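Local coordinates for type III effector HopU1 (Pseudomonas syringae pv. tomato, PDB 3U0J), which is a type III effector that probably transfers ADP-ribose from NAD+ to arginine side chains of target proteins, at residues A[61-65]-A[66-70]; A[112-115]-A[116-120]. One frame throughout, in Å; residues are numbered along the deposited sequence.

Contact 1 (A[61-65]-A[66-70])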
ATOM      1  N   PHE A  61       5.742 -20.695  -4.793  1.00 36.30           N
ATOM      2  CA  PHE A  61       4.416 -21.259  -5.001  1.00 42.75           C
ATOM      3  C   PHE A  61       3.406 -20.153  -5.367  1.00 40.12           C
ATOM      4  O   PHE A  61       2.688 -19.623  -4.512  1.00 39.89           O
ATOM      5  CB  PHE A  61       3.948 -22.067  -3.788  1.00 40.42           C
ATOM      6  CG  PHE A  61       2.725 -22.880  -4.061  1.00 43.44           C
ATOM      7  CD1 PHE A  61       2.821 -24.070  -4.788  1.00 40.56           C
ATOM      8  CD2 PHE A  61       1.476 -22.444  -3.632  1.00 39.10           C
ATOM      9  CE1 PHE A  61       1.696 -24.831  -5.070  1.00 36.22           C
ATOM     10  CE2 PHE A  61       0.340 -23.195  -3.908  1.00 40.72           C
ATOM     11  CZ  PHE A  61       0.451 -24.398  -4.635  1.00 38.35           C
ATOM     12  N   GLY A  62       3.366 -19.814  -6.648  1.00 33.24           N
ATOM     13  CA  GLY A  62       2.648 -18.644  -7.099  1.00 29.94           C
ATOM     14  C   GLY A  62       1.176 -18.868  -7.326  1.00 27.07           C
ATOM     15  O   GLY A  62       0.771 -19.958  -7.719  1.00 35.43           O
ATOM     16  N   LEU A  63       0.384 -17.829  -7.076  1.00 18.93           N
ATOM     17  CA  LEU A  63      -1.054 -17.867  -7.262  1.00 17.97           C
ATOM     18  C   LEU A  63      -1.465 -16.977  -8.405  1.00 19.43           C
ATOM     19  O   LEU A  63      -1.197 -15.776  -8.362  1.00 19.54           O
ATOM     20  CB  LEU A  63      -1.752 -17.360  -6.012  1.00 18.74           C
ATOM     21  CG  LEU A  63      -1.656 -18.298  -4.815  1.00 21.53           C
ATOM     22  CD1 LEU A  63      -2.462 -17.739  -3.651  1.00 19.38           C
ATOM     23  CD2 LEU A  63      -2.141 -19.689  -5.199  1.00 17.11           C
ATOM     24  N   SER A  64      -2.136 -17.545  -9.409  1.00 16.25           N
ATOM     25  CA  SER A  64      -2.625 -16.747 -10.528  1.00 15.39           C
ATOM     26  C   SER A  64      -3.913 -16.014 -10.167  1.00 16.33           C
ATOM     27  O   SER A  64      -4.497 -16.213  -9.097  1.00 14.39           O
ATOM     28  CB  SER A  64      -2.864 -17.618 -11.754  1.00 17.16           C
ATOM     29  OG  SER A  64      -3.877 -18.577 -11.498  1.00 21.60           O
ATOM     30  N   ILE A  65      -4.359 -15.152 -11.061  1.00 14.58           N
ATOM     31  CA  ILE A  65      -5.566 -14.422 -10.778  1.00 13.61           C
ATOM     32  C   ILE A  65      -6.711 -15.418 -10.591  1.00 14.99           C
ATOM     33  O   ILE A  65      -7.587 -15.205  -9.767  1.00 14.19           O
ATOM     34  CB  ILE A  65      -5.870 -13.365 -11.870  1.00 13.07           C
ATOM     35  CG1 ILE A  65      -7.060 -12.488 -11.469  1.00 12.31           C
ATOM     36  CG2 ILE A  65      -6.136 -14.029 -13.205  1.00 14.03           C
ATOM     37  CD1 ILE A  65      -6.976 -11.912 -10.060  1.00 11.88           C
ATOM     38  N   ASP A  66      -6.701 -16.515 -11.341  1.00 15.61           N
ATOM     39  CA  ASP A  66      -7.758 -17.508 -11.186  1.00 15.83           C
ATOM     40  C   ASP A  66      -7.661 -18.134  -9.795  1.00 17.67           C
ATOM     41  O   ASP A  66      -8.644 -18.196  -9.067  1.00 19.34           O
ATOM     42  CB  ASP A  66      -7.698 -18.578 -12.274  1.00 17.79           C
ATOM     43  CG  ASP A  66      -8.107 -18.053 -13.639  1.00 22.00           C
ATOM     44  OD1 ASP A  66      -8.800 -17.012 -13.691  1.00 20.58           O
ATOM     45  OD2 ASP A  66      -7.739 -18.684 -14.659  1.00 24.72           O
ATOM     46  N   ASP A  67      -6.472 -18.584  -9.414  1.00 16.82           N
ATOM     47  CA  ASP A  67      -6.268 -19.043  -8.049  1.00 16.09           C
ATOM     48  C   ASP A  67      -6.746 -18.015  -7.014  1.00 15.73           C
ATOM     49  O   ASP A  67      -7.314 -18.378  -5.983  1.00 16.80           O
ATOM     50  CB  ASP A  67      -4.796 -19.358  -7.805  1.00 19.30           C
ATOM     51  CG  ASP A  67      -4.276 -20.451  -8.702  1.00 21.72           C
ATOM     52  OD1 ASP A  67      -5.066 -21.362  -9.058  1.00 24.85           O
ATOM     53  OD2 ASP A  67      -3.065 -20.397  -9.036  1.00 23.26           O
ATOM     54  N   LEU A  68      -6.508 -16.735  -7.261  1.00 13.82           N
ATOM     55  CA  LEU A  68      -6.925 -15.733  -6.288  1.00 14.82           C
ATOM     56  C   LEU A  68      -8.431 -15.540  -6.302  1.00 17.22           C
ATOM     57  O   LEU A  68      -9.071 -15.481  -5.242  1.00 16.72           O
ATOM     58  CB  LEU A  68      -6.233 -14.403  -6.534  1.00 13.18           C
ATOM     59  CG  LEU A  68      -4.753 -14.452  -6.188  1.00 16.57           C
ATOM     60  CD1 LEU A  68      -4.117 -13.132  -6.558  1.00 15.68           C
ATOM     61  CD2 LEU A  68      -4.556 -14.793  -4.712  1.00 12.70           C
ATOM     62  N   MET A  69      -8.985 -15.450  -7.512  1.00 18.35           N
ATOM     63  CA  MET A  69     -10.414 -15.247  -7.719  1.00 16.38           C
ATOM     64  C   MET A  69     -11.140 -16.366  -7.006  1.00 19.43           C
ATOM     65  O   MET A  69     -12.297 -16.242  -6.596  1.00 22.22           O
ATOM     66  CB  MET A  69     -10.746 -15.254  -9.207  1.00 12.68           C
ATOM     67  CG  MET A  69     -10.404 -13.945  -9.917  1.00 11.55           C
ATOM     68  SD  MET A  69     -11.643 -12.686  -9.701  1.00  2.88           S
ATOM     69  CE  MET A  69     -10.886 -11.769  -8.450  1.00  9.74           C
ATOM     70  N   ASP A  70     -10.431 -17.462  -6.820  1.00 17.20           N
ATOM     71  CA  ASP A  70     -11.040 -18.606  -6.211  1.00 18.80           C
ATOM     72  C   ASP A  70     -10.953 -18.515  -4.683  1.00 19.40           C
ATOM     73  O   ASP A  70     -11.946 -18.655  -3.982  1.00 18.58           O
ATOM     74  CB  ASP A  70     -10.384 -19.861  -6.739  1.00 17.50           C
ATOM     75  CG  ASP A  70     -11.170 -21.074  -6.404  1.00 36.31           C
ATOM     76  OD1 ASP A  70     -12.356 -21.110  -6.824  1.00 45.09           O
ATOM     77  OD2 ASP A  70     -10.620 -21.967  -5.708  1.00 32.43           O
TER

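Contact 2 (A[112-115]-A[116-120])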
ATOM      1  N   ILE A 112      10.624 -12.883 -13.222  1.00 19.67           N
ATOM      2  CA  ILE A 112       9.752 -11.726 -13.193  1.00 17.87           C
ATOM      3  C   ILE A 112      10.567 -10.445 -13.074  1.00 20.28           C
ATOM      4  O   ILE A 112      11.632 -10.416 -12.428  1.00 21.67           O
ATOM      5  CB  ILE A 112       8.828 -11.768 -11.985  1.00 18.87           C
ATOM      6  CG1 ILE A 112       9.643 -11.907 -10.706  1.00 17.60           C
ATOM      7  CG2 ILE A 112       7.834 -12.917 -12.087  1.00 22.49           C
ATOM      8  CD1 ILE A 112       8.811 -11.650  -9.477  1.00 20.39           C
ATOM      9  N   GLY A 113      10.052  -9.383 -13.683  1.00 16.84           N
ATOM     10  CA  GLY A 113      10.669  -8.074 -13.606  1.00 16.81           C
ATOM     11  C   GLY A 113      10.546  -7.402 -12.254  1.00 15.05           C
ATOM     12  O   GLY A 113      10.599  -8.043 -11.213  1.00 16.39           O
ATOM     13  N   THR A 114      10.399  -6.086 -12.286  1.00 17.33           N
ATOM     14  CA  THR A 114      10.181  -5.285 -11.092  1.00 15.17           C
ATOM     15  C   THR A 114       8.782  -5.622 -10.554  1.00 16.27           C
ATOM     16  O   THR A 114       7.822  -5.662 -11.312  1.00 15.21           O
ATOM     17  CB  THR A 114      10.258  -3.780 -11.447  1.00 14.56           C
ATOM     18  OG1 THR A 114      11.523  -3.477 -12.048  1.00 12.89           O
ATOM     19  CG2 THR A 114      10.027  -2.889 -10.222  1.00 14.25           C
ATOM     20  N   PRO A 115       8.666  -5.867  -9.242  1.00 14.65           N
ATOM     21  CA  PRO A 115       7.387  -6.230  -8.614  1.00 14.47           C
ATOM     22  C   PRO A 115       6.293  -5.192  -8.838  1.00 15.76           C
ATOM     23  O   PRO A 115       6.558  -3.987  -8.845  1.00 17.98           O
ATOM     24  CB  PRO A 115       7.727  -6.291  -7.122  1.00 14.60           C
ATOM     25  CG  PRO A 115       9.177  -6.526  -7.075  1.00 18.98           C
ATOM     26  CD  PRO A 115       9.772  -5.839  -8.276  1.00 16.26           C
ATOM     27  N   LEU A 116       5.063  -5.667  -8.994  1.00 14.20           N
ATOM     28  CA  LEU A 116       3.924  -4.810  -9.283  1.00 14.66           C
ATOM     29  C   LEU A 116       3.802  -3.574  -8.360  1.00 14.77           C
ATOM     30  O   LEU A 116       3.624  -2.444  -8.837  1.00 13.09           O
ATOM     31  CB  LEU A 116       2.636  -5.638  -9.255  1.00 11.40           C
ATOM     32  CG  LEU A 116       1.359  -4.868  -9.585  1.00 11.27           C
ATOM     33  CD1 LEU A 116       1.281  -4.557 -11.033  1.00 12.26           C
ATOM     34  CD2 LEU A 116       0.171  -5.684  -9.206  1.00 16.41           C
ATOM     35  N   TYR A 117       3.898  -3.779  -7.052  1.00 10.78           N
ATOM     36  CA  TYR A 117       3.653  -2.685  -6.125  1.00 13.03           C
ATOM     37  C   TYR A 117       4.673  -1.589  -6.338  1.00 15.83           C
ATOM     38  O   TYR A 117       4.371  -0.398  -6.186  1.00 13.03           O
ATOM     39  CB  TYR A 117       3.685  -3.153  -4.665  1.00 16.16           C
ATOM     40  CG  TYR A 117       5.075  -3.451  -4.122  1.00 15.10           C
ATOM     41  CD1 TYR A 117       5.861  -2.449  -3.579  1.00 13.51           C
ATOM     42  CD2 TYR A 117       5.585  -4.740  -4.140  1.00 16.52           C
ATOM     43  CE1 TYR A 117       7.114  -2.716  -3.079  1.00 16.14           C
ATOM     44  CE2 TYR A 117       6.835  -5.018  -3.649  1.00 18.07           C
ATOM     45  CZ  TYR A 117       7.595  -4.003  -3.121  1.00 20.60           C
ATOM     46  OH  TYR A 117       8.845  -4.288  -2.635  1.00 28.08           O
ATOM     47  N   ARG A 118       5.891  -1.980  -6.691  1.00 13.80           N
ATOM     48  CA  ARG A 118       6.915  -0.972  -6.909  1.00 16.12           C
ATOM     49  C   ARG A 118       6.714  -0.191  -8.199  1.00 12.52           C
ATOM     50  O   ARG A 118       6.881   1.009  -8.220  1.00 12.93           O
ATOM     51  CB  ARG A 118       8.307  -1.590  -6.890  1.00 22.75           C
ATOM     52  CG  ARG A 118       9.416  -0.565  -6.732  1.00 17.24           C
ATOM     53  CD  ARG A 118      10.712  -1.279  -6.554  1.00 17.79           C
ATOM     54  NE  ARG A 118      10.778  -2.022  -5.298  1.00 20.18           N
ATOM     55  CZ  ARG A 118      10.867  -1.440  -4.105  1.00 24.45           C
ATOM     56  NH1 ARG A 118      10.852  -0.106  -4.014  1.00 18.88           N
ATOM     57  NH2 ARG A 118      10.955  -2.184  -3.005  1.00 22.28           N
ATOM     58  N   GLU A 119       6.350  -0.876  -9.275  1.00 14.14           N
ATOM     59  CA  GLU A 119       6.114  -0.199 -10.539  1.00 12.46           C
ATOM     60  C   GLU A 119       4.967   0.781 -10.373  1.00 15.44           C
ATOM     61  O   GLU A 119       5.030   1.909 -10.862  1.00 16.66           O
ATOM     62  CB  GLU A 119       5.809  -1.205 -11.644  1.00 15.02           C
ATOM     63  CG  GLU A 119       5.505  -0.583 -12.992  1.00 16.44           C
ATOM     64  CD  GLU A 119       5.295  -1.618 -14.087  1.00 21.85           C
ATOM     65  OE1 GLU A 119       5.313  -2.834 -13.780  1.00 17.22           O
ATOM     66  OE2 GLU A 119       5.117  -1.211 -15.266  1.00 29.84           O
ATOM     67  N   VAL A 120       3.928   0.355  -9.651  1.00 16.28           N
ATOM     68  CA  VAL A 120       2.735   1.176  -9.446  1.00 13.33           C
ATOM     69  C   VAL A 120       3.015   2.360  -8.541  1.00 12.70           C
ATOM     70  O   VAL A 120       2.728   3.496  -8.892  1.00 13.21           O
ATOM     71  CB  VAL A 120       1.558   0.343  -8.893  1.00 13.93           C
ATOM     72  CG1 VAL A 120       0.477   1.251  -8.314  1.00 13.22           C
ATOM     73  CG2 VAL A 120       0.989  -0.530  -9.991  1.00 12.91           C
TER
HETATM   74  O   HOH W   1       5.465  -4.908 -12.333  1.00 16.39           O

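Contact 1 (A[61-65]-A[66-70])
The hydroxyl OG of Ser-64 stands between its own backbone N and carbonyl carbon (chi1 63°), while CG of Asp-67 lies beside its backbone N (chi1 -61°). These two torsions turn the groups toward each other at the start of a helix and form a capping box. Ser-64 N donates to Asp-67 OD2 at 3.0 Å, on the anti side and 32° out of the carboxylate plane. In return, Asp-67 N gives a weak but straight bond to Ser-64 OG at 3.3 Å. A second weak bond runs from Ser-64 OG to Asp-67 OD2, so this oxygen takes two donors from one residue. Behind the cap the first helical turn closes, with Leu-68 N bonded to Ser-64 O at 2.8 Å and Met-69 N to Ile-65 O at 2.7 Å. Leu-63 meets Leu-68 at about a right angle, CD1 to CD2 at 3.8 Å. Ile-65 and Met-69 run side by side, CG1 to CG at 4.0 Å. Asp-66 OD1 bonds to Tyr-48 OH. Leu-63, Leu-68 and Met-69 pack on helix 89-99, and Ile-65 packs on helix 41-52, so the start of helix 65-71 touches both helices.

Contact 2 (A[112-115]-A[116-120])
Leu-116 opens the helix right after Pro-115, the N-cap residue, and its CB lies against the Pro-115 carbonyl carbon. The side chain of Leu-116 packs on Leu-54 and on His-147 of helix 145-162.

Tyr-117 comes next. Its CG stands between the backbone N and the carbonyl carbon (chi1 74°), which brings the ring beside Pro-115. There CE2 approaches Pro-115 CB obliquely at 3.8 Å. The ring also touches its neighbour, since CB of Arg-118 lies over one face, offset toward the rim. The hydroxyl has a weak hydrogen bond to Gln-101.

Arg-118 N makes a weak, bent bond to Pro-115 O at 3.0 Å. Its side chain crosses that of Thr-114 at about a right angle, and CB lies 4.0 Å from Thr-114 CG2. The chain then bends at chi3 (-67°). This brings one guanidinium face to CE1 of Tyr-117, again offset toward the rim.

Glu-119 N gives the straighter bond to the same acceptor, Pro-115 O, at 3.1 Å. Pro-115 O thus takes one good bond and one weak one. The extended side chain of Glu-119 brings OE1 to a water that also meets the loop. This water donates to Glu-119 OE1 and, at 2.7 Å, to Thr-114 O, bridging helix and loop. OE1 also bonds to Ser-105, and Thr-114 O to Ser-104, both on strand 103-108.

Val-120, whose N bonds to Leu-116 O at 2.9 Å to continue the helix, packs on helices 89-99 and 145-162. The whole is a helix N-terminus with proline as the N-cap residue, at the turn from strand 111-112 into helix 116-126, within the ADP-ribosyltransferase exoenzyme family region.

Contact 1 comes first along the chain and closes before contact 2 opens. Their centres lie about 17 Å apart, and their nearest atoms about 9 Å, so they do not touch. Each marks the passage from a loop into a helix, 65-71 in contact 1 and 116-126 in contact 2. Helix 89-99 joins them, because side chains from both contacts pack on it. Strand 103-108 is a second shared element. The hydroxyl of its Tyr-103 bonds to Leu-63 O, and the backbone of Tyr-103 bonds to that of Leu-116. Strand 103-108, the middle strand of the small antiparallel sheet 55-56, 103-108, 111-112, thus meets both helix starts.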